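Local structure of MarR family transcriptional regulator (Staphylococcus epidermidis, 5HLI) at residues E52-T57 and I99-N104. The protein probably binds DNA as a winged-helix MarR-family transcriptional regulator and appears to sense redox state through disulfide formation. The protein carries 1 engineered substitution. Residues are numbered along the deposited sequence; the frame is centred on the assembly and turned at random.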
ATOM      1  N   GLU A  52       9.932  17.975 -12.318  1.00 27.01           N
ATOM      2  CA  GLU A  52      10.345  19.027 -11.397  1.00 35.18           C
ATOM      3  C   GLU A  52      11.599  19.747 -11.875  1.00 30.02           C
ATOM      4  O   GLU A  52      11.688  20.974 -11.762  1.00 34.66           O
ATOM      5  CB  GLU A  52      10.590  18.449  -9.999  1.00 30.21           C
ATOM      6  CG  GLU A  52       9.346  17.877  -9.340  1.00 38.48           C
ATOM      7  CD  GLU A  52       8.297  18.938  -9.065  1.00 48.83           C
ATOM      8  OE1 GLU A  52       8.577  19.859  -8.267  1.00 52.11           O
ATOM      9  OE2 GLU A  52       7.194  18.853  -9.649  1.00 44.91           O
ATOM     10  N   GLU A  53      12.570  19.006 -12.408  1.00 28.78           N
ATOM     11  CA  GLU A  53      13.827  19.578 -12.877  1.00 24.71           C
ATOM     12  C   GLU A  53      14.252  18.845 -14.141  1.00 29.31           C
ATOM     13  O   GLU A  53      14.502  17.637 -14.106  1.00 27.21           O
ATOM     14  CB  GLU A  53      14.916  19.480 -11.802  1.00 22.38           C
ATOM     15  CG  GLU A  53      16.271  20.000 -12.247  1.00 24.27           C
ATOM     16  CD  GLU A  53      17.359  19.756 -11.219  1.00 28.31           C
ATOM     17  OE1 GLU A  53      17.044  19.245 -10.124  1.00 34.06           O
ATOM     18  OE2 GLU A  53      18.531  20.070 -11.510  1.00 33.64           O
ATOM     19  N   ASN A  54      14.335  19.577 -15.247  1.00 25.24           N
ATOM     20  CA  ASN A  54      14.644  18.998 -16.551  1.00 27.08           C
ATOM     21  C   ASN A  54      15.475  19.986 -17.363  1.00 30.17           C
ATOM     22  O   ASN A  54      15.105  21.152 -17.471  1.00 29.77           O
ATOM     23  CB  ASN A  54      13.352  18.640 -17.292  1.00 29.29           C
ATOM     24  CG  ASN A  54      13.582  18.305 -18.754  1.00 34.24           C
ATOM     25  OD1 ASN A  54      14.158  17.268 -19.086  1.00 28.02           O
ATOM     26  ND2 ASN A  54      13.119  19.181 -19.639  1.00 28.32           N
ATOM     27  N   PRO A  55      16.607  19.531 -17.929  1.00 27.50           N
ATOM     28  CA  PRO A  55      17.144  18.166 -17.882  1.00 28.68           C
ATOM     29  C   PRO A  55      17.820  17.812 -16.557  1.00 27.12           C
ATOM     30  O   PRO A  55      17.947  18.659 -15.675  1.00 22.56           O
ATOM     31  CB  PRO A  55      18.175  18.171 -19.011  1.00 27.89           C
ATOM     32  CG  PRO A  55      18.690  19.570 -19.003  1.00 30.20           C
ATOM     33  CD  PRO A  55      17.481  20.429 -18.706  1.00 31.63           C
ATOM     34  N   GLN A  56      18.238  16.552 -16.436  1.00 23.19           N
ATOM     35  CA  GLN A  56      19.009  16.070 -15.302  1.00 23.85           C
ATOM     36  C   GLN A  56      20.019  15.049 -15.792  1.00 25.06           C
ATOM     37  O   GLN A  56      19.761  14.307 -16.744  1.00 25.66           O
ATOM     38  CB  GLN A  56      18.131  15.407 -14.230  1.00 20.14           C
ATOM     39  CG  GLN A  56      17.331  16.352 -13.369  1.00 20.84           C
ATOM     40  CD  GLN A  56      16.676  15.631 -12.215  1.00 22.38           C
ATOM     41  OE1 GLN A  56      17.340  14.919 -11.461  1.00 22.47           O
ATOM     42  NE2 GLN A  56      15.367  15.798 -12.075  1.00 24.33           N
ATOM     43  N   THR A  57      21.168  15.008 -15.129  1.00 24.31           N
ATOM     44  CA  THR A  57      22.094  13.920 -15.384  1.00 18.06           C
ATOM     45  C   THR A  57      21.572  12.640 -14.739  1.00 21.83           C
ATOM     46  O   THR A  57      20.696  12.662 -13.871  1.00 19.93           O
ATOM     47  CB  THR A  57      23.488  14.250 -14.852  1.00 24.43           C
ATOM     48  OG1 THR A  57      23.437  14.386 -13.425  1.00 24.60           O
ATOM     49  CG2 THR A  57      24.013  15.542 -15.474  1.00 25.69           C
ATOM     50  N   ILE A  99      19.777  13.381 -19.332  1.00 21.07           N
ATOM     51  CA  ILE A  99      18.426  12.903 -19.602  1.00 20.52           C
ATOM     52  C   ILE A  99      17.530  14.108 -19.834  1.00 25.93           C
ATOM     53  O   ILE A  99      17.456  15.007 -18.988  1.00 22.62           O
ATOM     54  CB  ILE A  99      17.898  12.041 -18.443  1.00 21.52           C
ATOM     55  CG1 ILE A  99      18.873  10.899 -18.149  1.00 21.23           C
ATOM     56  CG2 ILE A  99      16.508  11.505 -18.762  1.00 22.60           C
ATOM     57  CD1 ILE A  99      19.105   9.975 -19.330  1.00 18.72           C
ATOM     58  N   THR A 100      16.850  14.133 -20.979  1.00 22.07           N
ATOM     59  CA  THR A 100      15.989  15.250 -21.342  1.00 23.39           C
ATOM     60  C   THR A 100      14.636  14.720 -21.787  1.00 21.09           C
ATOM     61  O   THR A 100      14.565  13.788 -22.594  1.00 25.73           O
ATOM     62  CB  THR A 100      16.617  16.094 -22.459  1.00 28.59           C
ATOM     63  OG1 THR A 100      17.996  16.344 -22.152  1.00 27.72           O
ATOM     64  CG2 THR A 100      15.889  17.421 -22.594  1.00 32.93           C
ATOM     65  N   LEU A 101      13.569  15.314 -21.261  1.00 21.58           N
ATOM     66  CA  LEU A 101      12.225  14.948 -21.689  1.00 26.46           C
ATOM     67  C   LEU A 101      12.039  15.241 -23.172  1.00 24.97           C
ATOM     68  O   LEU A 101      12.469  16.283 -23.674  1.00 27.44           O
ATOM     69  CB  LEU A 101      11.184  15.720 -20.875  1.00 24.77           C
ATOM     70  CG  LEU A 101      11.009  15.364 -19.395  1.00 25.76           C
ATOM     71  CD1 LEU A 101      10.267  16.477 -18.673  1.00 23.79           C
ATOM     72  CD2 LEU A 101      10.266  14.045 -19.249  1.00 21.51           C
ATOM     73  N   THR A 102      11.408  14.309 -23.881  1.00 22.99           N
ATOM     74  CA  THR A 102      10.960  14.603 -25.231  1.00 29.24           C
ATOM     75  C   THR A 102       9.780  15.571 -25.179  1.00 30.04           C
ATOM     76  O   THR A 102       9.225  15.859 -24.113  1.00 25.45           O
ATOM     77  CB  THR A 102      10.559  13.321 -25.966  1.00 29.70           C
ATOM     78  OG1 THR A 102       9.456  12.701 -25.290  1.00 27.75           O
ATOM     79  CG2 THR A 102      11.726  12.346 -26.017  1.00 26.67           C
ATOM     80  N   ASP A 103       9.406  16.094 -26.349  1.00 32.40           N
ATOM     81  CA  ASP A 103       8.186  16.891 -26.430  1.00 30.87           C
ATOM     82  C   ASP A 103       6.990  16.099 -25.919  1.00 27.75           C
ATOM     83  O   ASP A 103       6.156  16.626 -25.173  1.00 29.11           O
ATOM     84  CB  ASP A 103       7.943  17.355 -27.867  1.00 35.13           C
ATOM     85  CG  ASP A 103       8.933  18.412 -28.315  1.00 42.36           C
ATOM     86  OD1 ASP A 103       9.531  19.075 -27.442  1.00 42.79           O
ATOM     87  OD2 ASP A 103       9.106  18.586 -29.541  1.00 52.35           O
ATOM     88  N   ASN A 104       6.902  14.822 -26.297  1.00 26.57           N
ATOM     89  CA  ASN A 104       5.828  13.972 -25.794  1.00 28.07           C
ATOM     90  C   ASN A 104       5.940  13.770 -24.286  1.00 25.47           C
ATOM     91  O   ASN A 104       4.936  13.848 -23.570  1.00 29.11           O
ATOM     92  CB  ASN A 104       5.841  12.631 -26.524  1.00 28.14           C
ATOM     93  CG  ASN A 104       4.955  11.597 -25.858  1.00 32.36           C
ATOM     94  OD1 ASN A 104       3.730  11.693 -25.906  1.00 35.67           O
ATOM     95  ND2 ASN A 104       5.572  10.597 -25.242  1.00 32.03           N
TER
HETATM   96  O   HOH W   1      12.300  18.751 -22.653  1.00 38.56           O
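Asn54 reaches strand 97-101 because its CG lies anti to the backbone N (chi1 168°), while Leu101 carries CG beside its own backbone N (chi1 -70°); the amide lies slantwise over the leucine. Leu101 N donates to Asn54 OD1 at 3.0 Å; the bond is nearly straight at the hydrogen, though the donor sits 30° off the carbonyl plane. The other half of the amide works too: ND2 gives a hydrogen to a water that donates to Leu101 O, and the amide thereby grips Leu101 N directly and Leu101 O through the water. Leu101 CD1 packs against the amide carbon, 3.8 Å from Asn54 CG. Next comes Pro55, after a cis peptide bond, its CB tight on Ile99 O at 3.2 Å and also touching Thr100 OG1. Beyond it Gln56 and Ile99 form an antiparallel hydrogen-bonded pair, with Gln56 N to Ile99 O at 3.1 Å and Ile99 N to Gln56 O at 2.7 Å. Gln56 NE2 turns back to donate to Glu53 O, 2.9 Å away and in the plane of its own amide. Short strand 56-57 thus edges the winged-helix sheet, with 97-101 between it and 85-89; Ile99 packs on Leu50 of helix 41-52 and Ile61 of helix 58-65.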